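Local coordinates for protein alpha-rhamnosidase (Dictyoglomus thermophilum, PDB 6I60) that probably hydrolyses terminal non-reducing alpha-L-rhamnose residues in alpha-L-rhamnosides, and has been applied to the selective derhamnosylation of natural flavonoids, at residues M491-D496 and R528-D533; E502-M507 and P550-Y555. All blocks are in the same frame, centred on the assembly; numbering follows the deposited sequence.

Interaction 1 of 2, residues M491-D496 and R528-D533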
ATOM      1  N   MET A 491       5.419  -4.226  -0.231  1.00 49.45           N
ATOM      2  CA  MET A 491       6.331  -4.827  -1.205  1.00 55.17           C
ATOM      3  C   MET A 491       5.504  -5.378  -2.364  1.00 54.74           C
ATOM      4  O   MET A 491       5.440  -6.594  -2.565  1.00 58.78           O
ATOM      5  CB  MET A 491       7.182  -5.923  -0.551  1.00 54.59           C
ATOM      6  CG  MET A 491       8.076  -5.426   0.566  1.00 63.88           C
ATOM      7  SD  MET A 491       9.314  -4.268  -0.039  1.00 57.69           S
ATOM      8  CE  MET A 491       9.942  -5.169  -1.448  1.00 51.38           C
ATOM      9  N   SER A 492       4.855  -4.475  -3.106  1.00 54.37           N
ATOM     10  CA  SER A 492       3.918  -4.808  -4.179  1.00 54.90           C
ATOM     11  C   SER A 492       2.664  -5.484  -3.629  1.00 50.53           C
ATOM     12  O   SER A 492       1.630  -5.529  -4.303  1.00 54.11           O
ATOM     13  CB  SER A 492       4.585  -5.688  -5.245  1.00 59.79           C
ATOM     14  OG  SER A 492       4.584  -7.051  -4.860  1.00 60.18           O
ATOM     15  N   ILE A 493       2.749  -6.010  -2.409  1.00 53.42           N
ATOM     16  CA  ILE A 493       1.587  -6.544  -1.697  1.00 58.62           C
ATOM     17  C   ILE A 493       1.659  -6.116  -0.243  1.00 60.21           C
ATOM     18  O   ILE A 493       2.744  -5.983   0.339  1.00 58.51           O
ATOM     19  CB  ILE A 493       1.513  -8.084  -1.777  1.00 58.94           C
ATOM     20  CG1 ILE A 493       2.834  -8.710  -1.319  1.00 56.55           C
ATOM     21  CG2 ILE A 493       1.153  -8.536  -3.187  1.00 57.01           C
ATOM     22  CD1 ILE A 493       2.729 -10.179  -0.974  1.00 58.96           C
ATOM     23  N   PRO A 494       0.501  -5.871   0.371  1.00 60.72           N
ATOM     24  CA  PRO A 494       0.483  -5.538   1.805  1.00 52.02           C
ATOM     25  C   PRO A 494       0.839  -6.759   2.639  1.00 49.42           C
ATOM     26  O   PRO A 494       0.107  -7.753   2.650  1.00 54.32           O
ATOM     27  CB  PRO A 494      -0.960  -5.082   2.047  1.00 57.28           C
ATOM     28  CG  PRO A 494      -1.752  -5.725   0.958  1.00 53.02           C
ATOM     29  CD  PRO A 494      -0.842  -5.817  -0.233  1.00 56.46           C
ATOM     30  N   THR A 495       1.964  -6.683   3.340  1.00 50.44           N
ATOM     31  CA  THR A 495       2.472  -7.800   4.123  1.00 57.86           C
ATOM     32  C   THR A 495       2.225  -7.589   5.615  1.00 52.00           C
ATOM     33  O   THR A 495       1.925  -6.486   6.077  1.00 46.53           O
ATOM     34  CB  THR A 495       3.967  -8.008   3.865  1.00 55.14           C
ATOM     35  OG1 THR A 495       4.716  -6.933   4.447  1.00 48.53           O
ATOM     36  CG2 THR A 495       4.244  -8.064   2.371  1.00 49.70           C
ATOM     37  N   ASP A 496       2.349  -8.684   6.369  1.00 51.30           N
ATOM     38  CA  ASP A 496       2.181  -8.618   7.817  1.00 52.69           C
ATOM     39  C   ASP A 496       3.471  -8.176   8.499  1.00 54.46           C
ATOM     40  O   ASP A 496       3.459  -7.280   9.349  1.00 56.88           O
ATOM     41  CB  ASP A 496       1.719  -9.976   8.356  1.00 54.64           C
ATOM     42  CG  ASP A 496       2.647 -11.116   7.959  1.00 54.41           C
ATOM     43  OD1 ASP A 496       3.288 -11.025   6.891  1.00 54.74           O
ATOM     44  OD2 ASP A 496       2.739 -12.105   8.719  1.00 53.45           O
ATOM     45  N   ARG A 528      -5.680  -1.139  -6.302  1.00 49.09           N
ATOM     46  CA  ARG A 528      -6.284  -1.663  -7.522  1.00 42.71           C
ATOM     47  C   ARG A 528      -5.559  -2.917  -7.993  1.00 49.58           C
ATOM     48  O   ARG A 528      -6.191  -3.870  -8.464  1.00 49.95           O
ATOM     49  CB  ARG A 528      -6.276  -0.592  -8.612  1.00 45.33           C
ATOM     50  CG  ARG A 528      -7.463   0.354  -8.560  1.00 44.39           C
ATOM     51  CD  ARG A 528      -7.288   1.504  -9.536  1.00 51.87           C
ATOM     52  NE  ARG A 528      -8.232   1.430 -10.648  1.00 61.45           N
ATOM     53  CZ  ARG A 528      -7.877   1.337 -11.926  1.00 60.49           C
ATOM     54  NH1 ARG A 528      -6.594   1.307 -12.262  1.00 51.14           N
ATOM     55  NH2 ARG A 528      -8.807   1.276 -12.870  1.00 64.70           N
ATOM     56  N   LYS A 529      -4.230  -2.935  -7.870  1.00 53.42           N
ATOM     57  CA  LYS A 529      -3.472  -4.136  -8.197  1.00 47.86           C
ATOM     58  C   LYS A 529      -3.746  -5.250  -7.195  1.00 51.71           C
ATOM     59  O   LYS A 529      -3.860  -6.420  -7.575  1.00 55.97           O
ATOM     60  CB  LYS A 529      -1.978  -3.812  -8.250  1.00 47.55           C
ATOM     61  CG  LYS A 529      -1.086  -5.012  -8.522  1.00 46.64           C
ATOM     62  CD  LYS A 529      -0.254  -5.363  -7.305  1.00 51.50           C
ATOM     63  CE  LYS A 529       0.746  -6.462  -7.616  1.00 59.92           C
ATOM     64  NZ  LYS A 529       0.850  -7.440  -6.497  1.00 61.27           N
ATOM     65  N   TYR A 530      -3.854  -4.905  -5.908  1.00 53.37           N
ATOM     66  CA  TYR A 530      -4.106  -5.923  -4.894  1.00 51.84           C
ATOM     67  C   TYR A 530      -5.531  -6.451  -4.984  1.00 53.17           C
ATOM     68  O   TYR A 530      -5.777  -7.638  -4.734  1.00 46.42           O
ATOM     69  CB  TYR A 530      -3.829  -5.363  -3.499  1.00 45.55           C
ATOM     70  CG  TYR A 530      -3.856  -6.415  -2.414  1.00 48.81           C
ATOM     71  CD1 TYR A 530      -3.042  -7.540  -2.491  1.00 54.32           C
ATOM     72  CD2 TYR A 530      -4.698  -6.290  -1.316  1.00 43.69           C
ATOM     73  CE1 TYR A 530      -3.063  -8.509  -1.500  1.00 52.53           C
ATOM     74  CE2 TYR A 530      -4.726  -7.255  -0.321  1.00 51.23           C
ATOM     75  CZ  TYR A 530      -3.907  -8.361  -0.419  1.00 52.82           C
ATOM     76  OH  TYR A 530      -3.932  -9.323   0.567  1.00 49.55           O
ATOM     77  N   LEU A 531      -6.486  -5.581  -5.327  1.00 51.65           N
ATOM     78  CA  LEU A 531      -7.857  -6.037  -5.530  1.00 54.49           C
ATOM     79  C   LEU A 531      -7.938  -7.047  -6.664  1.00 53.00           C
ATOM     80  O   LEU A 531      -8.763  -7.968  -6.621  1.00 47.57           O
ATOM     81  CB  LEU A 531      -8.772  -4.845  -5.807  1.00 50.14           C
ATOM     82  CG  LEU A 531      -9.346  -4.147  -4.574  1.00 48.86           C
ATOM     83  CD1 LEU A 531     -10.269  -3.006  -4.979  1.00 46.40           C
ATOM     84  CD2 LEU A 531     -10.074  -5.148  -3.690  1.00 48.92           C
ATOM     85  N   ASN A 532      -7.093  -6.894  -7.684  1.00 50.84           N
ATOM     86  CA  ASN A 532      -7.016  -7.907  -8.729  1.00 54.31           C
ATOM     87  C   ASN A 532      -6.446  -9.210  -8.184  1.00 54.87           C
ATOM     88  O   ASN A 532      -6.876 -10.296  -8.585  1.00 60.42           O
ATOM     89  CB  ASN A 532      -6.169  -7.399  -9.896  1.00 51.09           C
ATOM     90  CG  ASN A 532      -6.916  -6.416 -10.774  1.00 49.58           C
ATOM     91  OD1 ASN A 532      -8.146  -6.410 -10.818  1.00 54.03           O
ATOM     92  ND2 ASN A 532      -6.172  -5.575 -11.481  1.00 44.89           N
ATOM     93  N   ASP A 533      -5.467  -9.119  -7.276  1.00 54.45           N
ATOM     94  CA  ASP A 533      -4.879 -10.324  -6.696  1.00 53.89           C
ATOM     95  C   ASP A 533      -5.920 -11.130  -5.932  1.00 48.84           C
ATOM     96  O   ASP A 533      -5.926 -12.365  -5.989  1.00 41.35           O
ATOM     97  CB  ASP A 533      -3.712  -9.953  -5.779  1.00 55.91           C
ATOM     98  CG  ASP A 533      -2.518  -9.411  -6.542  1.00 62.24           C
ATOM     99  OD1 ASP A 533      -2.526  -9.478  -7.790  1.00 65.77           O
ATOM    100  OD2 ASP A 533      -1.572  -8.916  -5.892  1.00 60.25           O
TER
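The CG-CD edge of the P494 ring rests on one face of Y530, the two side chains crossing obliquely, and makes the closest apolar contact between the 491-496 loop and the helix. CG of P494 sits over the centre of the tyrosine ring, 3.6 Å from its centroid and only 12° off the normal, a CH-pi contact over the face. CD of P494 settles over the same face, toward CD1 and CE1. The tyrosine leaves the helix with CG anti to its backbone N (chi1 -171°), a setting that carries the ring across to the proline. I493 contributes a single branch: its CG2 methyl lies 4.4 Å from Y530 CD1 and 3.9 Å from D533 OD2, while CG1 leads away from the helix.

The polar part centres on the ammonium group of K529. NZ donates to the carbonyl O of S492 over 3.0 Å, approaching from above the carbonyl plane. One turn further along its own helix it forms a salt bridge with D533, NZ to OD2 2.9 Å, received on the syn lone pair. Bends at chi2 (-111°) and at chi4 bring NZ to both oxygens. Q220 O is a third acceptor, and R226 pairs with D533 OD1, so this buried charge cluster is shared with the loop at Q220 and with the start of strand 226-233.

Every touching residue is buried. The arrangement is an interior loop-to-helix contact of the 6-hairpin glycosidase domain, an (alpha/alpha)6 barrel in this family, in which the loop following helix 473-488 is laid against helix 524-535.

Interaction 2 of 2, residues E502-M507 and P550-Y555. With AE3 (2-(2-ethoxyethoxy)ethanol), chain H.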
ATOM      1  N   GLU A 502       8.160 -15.136   6.428  1.00 51.40           N
ATOM      2  CA  GLU A 502       6.743 -15.016   6.113  1.00 52.33           C
ATOM      3  C   GLU A 502       6.533 -13.940   5.057  1.00 55.74           C
ATOM      4  O   GLU A 502       6.629 -14.215   3.856  1.00 58.40           O
ATOM      5  CB  GLU A 502       5.935 -14.701   7.373  1.00 50.14           C
ATOM      6  CG  GLU A 502       4.441 -14.945   7.231  1.00 57.98           C
ATOM      7  CD  GLU A 502       3.745 -15.115   8.568  1.00 59.75           C
ATOM      8  OE1 GLU A 502       2.527 -15.397   8.575  1.00 56.48           O
ATOM      9  OE2 GLU A 502       4.414 -14.965   9.613  1.00 57.59           O
ATOM     10  N   ARG A 503       6.251 -12.712   5.498  1.00 56.60           N
ATOM     11  CA  ARG A 503       6.034 -11.573   4.605  1.00 53.98           C
ATOM     12  C   ARG A 503       4.899 -11.834   3.619  1.00 49.52           C
ATOM     13  O   ARG A 503       4.900 -11.313   2.502  1.00 51.49           O
ATOM     14  CB  ARG A 503       7.320 -11.198   3.860  1.00 56.34           C
ATOM     15  CG  ARG A 503       8.560 -11.170   4.741  1.00 48.21           C
ATOM     16  CD  ARG A 503       9.829 -11.102   3.913  1.00 48.68           C
ATOM     17  NE  ARG A 503      11.001 -11.537   4.669  1.00 54.11           N
ATOM     18  CZ  ARG A 503      12.243 -11.133   4.421  1.00 49.14           C
ATOM     19  NH1 ARG A 503      12.481 -10.279   3.435  1.00 50.41           N
ATOM     20  NH2 ARG A 503      13.248 -11.583   5.160  1.00 53.61           N
ATOM     21  N   MET A 504       3.924 -12.638   4.029  1.00 56.09           N
ATOM     22  CA  MET A 504       2.802 -12.979   3.171  1.00 58.02           C
ATOM     23  C   MET A 504       1.770 -11.855   3.161  1.00 57.26           C
ATOM     24  O   MET A 504       1.777 -10.957   4.008  1.00 52.25           O
ATOM     25  CB  MET A 504       2.151 -14.285   3.630  1.00 53.00           C
ATOM     26  CG  MET A 504       2.988 -15.524   3.361  1.00 50.03           C
ATOM     27  SD  MET A 504       3.681 -15.527   1.697  1.00 54.69           S
ATOM     28  CE  MET A 504       4.695 -17.001   1.754  1.00 60.78           C
ATOM     29  N   GLY A 505       0.875 -11.913   2.180  1.00 60.70           N
ATOM     30  CA  GLY A 505      -0.173 -10.919   2.065  1.00 56.95           C
ATOM     31  C   GLY A 505      -1.416 -11.285   2.849  1.00 58.13           C
ATOM     32  O   GLY A 505      -2.470 -11.550   2.263  1.00 58.31           O
ATOM     33  N   TRP A 506      -1.301 -11.303   4.177  1.00 55.50           N
ATOM     34  CA  TRP A 506      -2.433 -11.651   5.023  1.00 52.18           C
ATOM     35  C   TRP A 506      -3.555 -10.632   4.859  1.00 54.05           C
ATOM     36  O   TRP A 506      -3.335  -9.421   4.962  1.00 51.66           O
ATOM     37  CB  TRP A 506      -1.993 -11.733   6.483  1.00 54.39           C
ATOM     38  CG  TRP A 506      -1.215 -12.975   6.801  1.00 54.59           C
ATOM     39  CD1 TRP A 506       0.137 -13.138   6.727  1.00 58.67           C
ATOM     40  CD2 TRP A 506      -1.746 -14.228   7.245  1.00 53.68           C
ATOM     41  NE1 TRP A 506       0.483 -14.416   7.096  1.00 53.92           N
ATOM     42  CE2 TRP A 506      -0.656 -15.106   7.420  1.00 54.50           C
ATOM     43  CE3 TRP A 506      -3.037 -14.696   7.509  1.00 52.88           C
ATOM     44  CZ2 TRP A 506      -0.818 -16.422   7.845  1.00 48.28           C
ATOM     45  CZ3 TRP A 506      -3.195 -16.000   7.933  1.00 48.97           C
ATOM     46  CH2 TRP A 506      -2.093 -16.849   8.096  1.00 45.87           C
ATOM     47  N   MET A 507      -4.765 -11.134   4.608  1.00 55.53           N
ATOM     48  CA  MET A 507      -5.887 -10.264   4.271  1.00 50.45           C
ATOM     49  C   MET A 507      -6.361  -9.445   5.465  1.00 55.41           C
ATOM     50  O   MET A 507      -6.816  -8.309   5.291  1.00 56.82           O
ATOM     51  CB  MET A 507      -7.036 -11.100   3.714  1.00 50.54           C
ATOM     52  CG  MET A 507      -6.801 -11.605   2.305  1.00 49.85           C
ATOM     53  SD  MET A 507      -7.372 -10.430   1.068  1.00 56.62           S
ATOM     54  CE  MET A 507      -9.103 -10.892   0.951  1.00 53.05           C
ATOM     55  N   PRO A 550      -1.964 -16.407  -2.917  1.00 61.81           N
ATOM     56  CA  PRO A 550      -2.021 -17.632  -2.100  1.00 58.08           C
ATOM     57  C   PRO A 550      -0.795 -18.523  -2.272  1.00 54.62           C
ATOM     58  O   PRO A 550      -0.888 -19.685  -2.677  1.00 65.23           O
ATOM     59  CB  PRO A 550      -3.307 -18.298  -2.605  1.00 56.06           C
ATOM     60  CG  PRO A 550      -3.386 -17.894  -4.036  1.00 57.00           C
ATOM     61  CD  PRO A 550      -2.790 -16.512  -4.133  1.00 57.02           C
ATOM     62  N   TYR A 551       0.383 -17.973  -1.962  1.00 50.28           N
ATOM     63  CA  TYR A 551       1.571 -18.813  -1.860  1.00 52.11           C
ATOM     64  C   TYR A 551       1.390 -19.859  -0.768  1.00 57.96           C
ATOM     65  O   TYR A 551       1.835 -21.004  -0.908  1.00 57.39           O
ATOM     66  CB  TYR A 551       2.806 -17.954  -1.594  1.00 55.26           C
ATOM     67  CG  TYR A 551       2.991 -16.829  -2.589  1.00 59.81           C
ATOM     68  CD1 TYR A 551       3.302 -17.095  -3.917  1.00 58.59           C
ATOM     69  CD2 TYR A 551       2.852 -15.502  -2.202  1.00 58.23           C
ATOM     70  CE1 TYR A 551       3.471 -16.071  -4.831  1.00 56.79           C
ATOM     71  CE2 TYR A 551       3.016 -14.470  -3.110  1.00 54.76           C
ATOM     72  CZ  TYR A 551       3.328 -14.761  -4.421  1.00 58.84           C
ATOM     73  OH  TYR A 551       3.495 -13.739  -5.326  1.00 65.08           O
ATOM     74  N   TRP A 552       0.738 -19.478   0.328  1.00 59.49           N
ATOM     75  CA  TRP A 552       0.225 -20.413   1.319  1.00 57.94           C
ATOM     76  C   TRP A 552      -1.276 -20.549   1.098  1.00 67.13           C
ATOM     77  O   TRP A 552      -2.015 -19.566   1.215  1.00 58.35           O
ATOM     78  CB  TRP A 552       0.511 -19.926   2.739  1.00 60.70           C
ATOM     79  CG  TRP A 552       1.960 -19.892   3.120  1.00 64.20           C
ATOM     80  CD1 TRP A 552       3.011 -20.400   2.415  1.00 64.60           C
ATOM     81  CD2 TRP A 552       2.515 -19.317   4.309  1.00 60.00           C
ATOM     82  NE1 TRP A 552       4.188 -20.175   3.091  1.00 54.96           N
ATOM     83  CE2 TRP A 552       3.910 -19.512   4.256  1.00 59.30           C
ATOM     84  CE3 TRP A 552       1.967 -18.656   5.413  1.00 54.56           C
ATOM     85  CZ2 TRP A 552       4.764 -19.071   5.265  1.00 62.77           C
ATOM     86  CZ3 TRP A 552       2.816 -18.220   6.413  1.00 61.18           C
ATOM     87  CH2 TRP A 552       4.199 -18.429   6.332  1.00 60.39           C
ATOM     88  N   SER A 553      -1.727 -21.757   0.767  1.00 66.04           N
ATOM     89  CA  SER A 553      -3.141 -21.983   0.492  1.00 62.17           C
ATOM     90  C   SER A 553      -3.881 -22.172   1.811  1.00 64.50           C
ATOM     91  O   SER A 553      -3.757 -23.218   2.457  1.00 71.67           O
ATOM     92  CB  SER A 553      -3.325 -23.192  -0.421  1.00 72.52           C
ATOM     93  OG  SER A 553      -3.327 -22.804  -1.783  1.00 74.53           O
ATOM     94  N   ILE A 554      -4.647 -21.164   2.215  1.00 52.84           N
ATOM     95  CA  ILE A 554      -5.478 -21.236   3.416  1.00 59.87           C
ATOM     96  C   ILE A 554      -6.903 -20.914   2.979  1.00 55.88           C
ATOM     97  O   ILE A 554      -7.326 -19.755   2.947  1.00 49.44           O
ATOM     98  CB  ILE A 554      -4.994 -20.300   4.525  1.00 52.12           C
ATOM     99  CG1 ILE A 554      -3.681 -20.817   5.111  1.00 57.28           C
ATOM    100  CG2 ILE A 554      -6.021 -20.213   5.644  1.00 56.18           C
ATOM    101  CD1 ILE A 554      -2.471 -20.037   4.681  1.00 53.92           C
ATOM    102  N   TYR A 555      -7.654 -21.953   2.622  1.00 55.98           N
ATOM    103  CA  TYR A 555      -9.041 -21.841   2.216  1.00 55.88           C
ATOM    104  C   TYR A 555      -9.920 -22.700   3.115  1.00 55.30           C
ATOM    105  O   TYR A 555      -9.545 -23.830   3.444  1.00 65.37           O
ATOM    106  CB  TYR A 555      -9.236 -22.288   0.760  1.00 62.47           C
ATOM    107  CG  TYR A 555      -8.657 -21.368  -0.291  1.00 54.69           C
ATOM    108  CD1 TYR A 555      -7.367 -21.556  -0.773  1.00 55.64           C
ATOM    109  CD2 TYR A 555      -9.411 -20.331  -0.825  1.00 52.80           C
ATOM    110  CE1 TYR A 555      -6.839 -20.727  -1.746  1.00 54.60           C
ATOM    111  CE2 TYR A 555      -8.892 -19.496  -1.799  1.00 52.06           C
ATOM    112  CZ  TYR A 555      -7.606 -19.699  -2.257  1.00 50.15           C
ATOM    113  OH  TYR A 555      -7.086 -18.871  -3.226  1.00 42.73           O
TER
HETATM  114  C2  AE3 H1006      -7.146 -24.178  -3.625  1.00 70.28           C
HETATM  115  O2  AE3 H1006      -8.065 -24.798  -2.747  1.00 68.40           O
HETATM  116  C3  AE3 H1006      -7.630 -26.056  -2.275  1.00 67.55           C
HETATM  117  C4  AE3 H1006      -8.813 -26.781  -1.665  1.00 80.61           C
HETATM  118  O3  AE3 H1006      -9.457 -25.921  -0.748  1.00 75.64           O
HETATM  119  C5  AE3 H1006     -10.477 -26.560  -0.006  1.00 77.29           C
HETATM  120  C6  AE3 H1006     -10.923 -25.647   1.120  1.00 77.33           C
HETATM  121  O4  AE3 H1006     -11.735 -26.382   2.025  1.00 76.30           O
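One methionine, M504, meets two aromatic side chains at once, and the two segments are joined without any polar bond between them. Its CE methyl stands over one face of W552, 3.7 Å from the centroid of the five-membered ring and 20° off the normal, a CH-pi contact displaced toward the rim. CG packs over the same face near CD2 and CE3, so the side chain, bent at chi2 (-45°), spans the indole with both ends down. SD rides higher above that ring and also lies 4.0 Å from Y551 CD2, an oblique Met-aromatic contact.

The far end of the indole is met by E502, on the same side as M504. E502 CG comes within 3.6 Å of W552 CH2, and OE1 within 3.6 Å of CZ3, the carboxylate and ring planes being 34° apart. W506 holds one oxygen of the carboxylate and R500 pairs with the other: NE1 of W506 donates to E502 OE1 over 2.7 Å, a bent bond that comes from the anti side, tilted out of the carboxylate plane. W506 CZ2 then touches the W552 edge, 4.3 Å from CZ3. Replacing W552 by an alanine is likely to open a gap beside E502 and W506 and to leave the M504 methyl without its aromatic face, freer to turn.

F167 meets W552 edge-to-face, and Y258 meets the Y551 ring, both from the beta-rich part of the chain. At the other end of 550-555, Y555 borders a bound 2-(2-ethoxyethoxy)ethanol that K539 also holds. G505 centres an inverse gamma turn and W506 is the N-cap of helix 507-512, so the contact joins the lead-in to that helix to the loop running from helix 524-535 to helix 559-562.

Interactions 1 and 2 are neighbours in the same 6-hairpin domain, their centres about 11 Å apart and their segments alternating along the chain. The 491-496 and 502-507 segments belong to one long loop, which folds on itself: D496 OD1 lies 3.3 Å from M504 O, and T495 CG2 3.3 Å from R503 O. Y530 connects the two sites directly, its OH making a weak hydrogen bond of 3.2 Å to G505 O. A triethylene glycol molecule, probably from the crystallisation liquor, lies beside D496, E502 and W506, about 3 Å from the W506 side chain, which is consistent with a pocket where the two contacts meet. The 2-(2-ethoxyethoxy)ethanol beside Y555 borders interaction 2 alone.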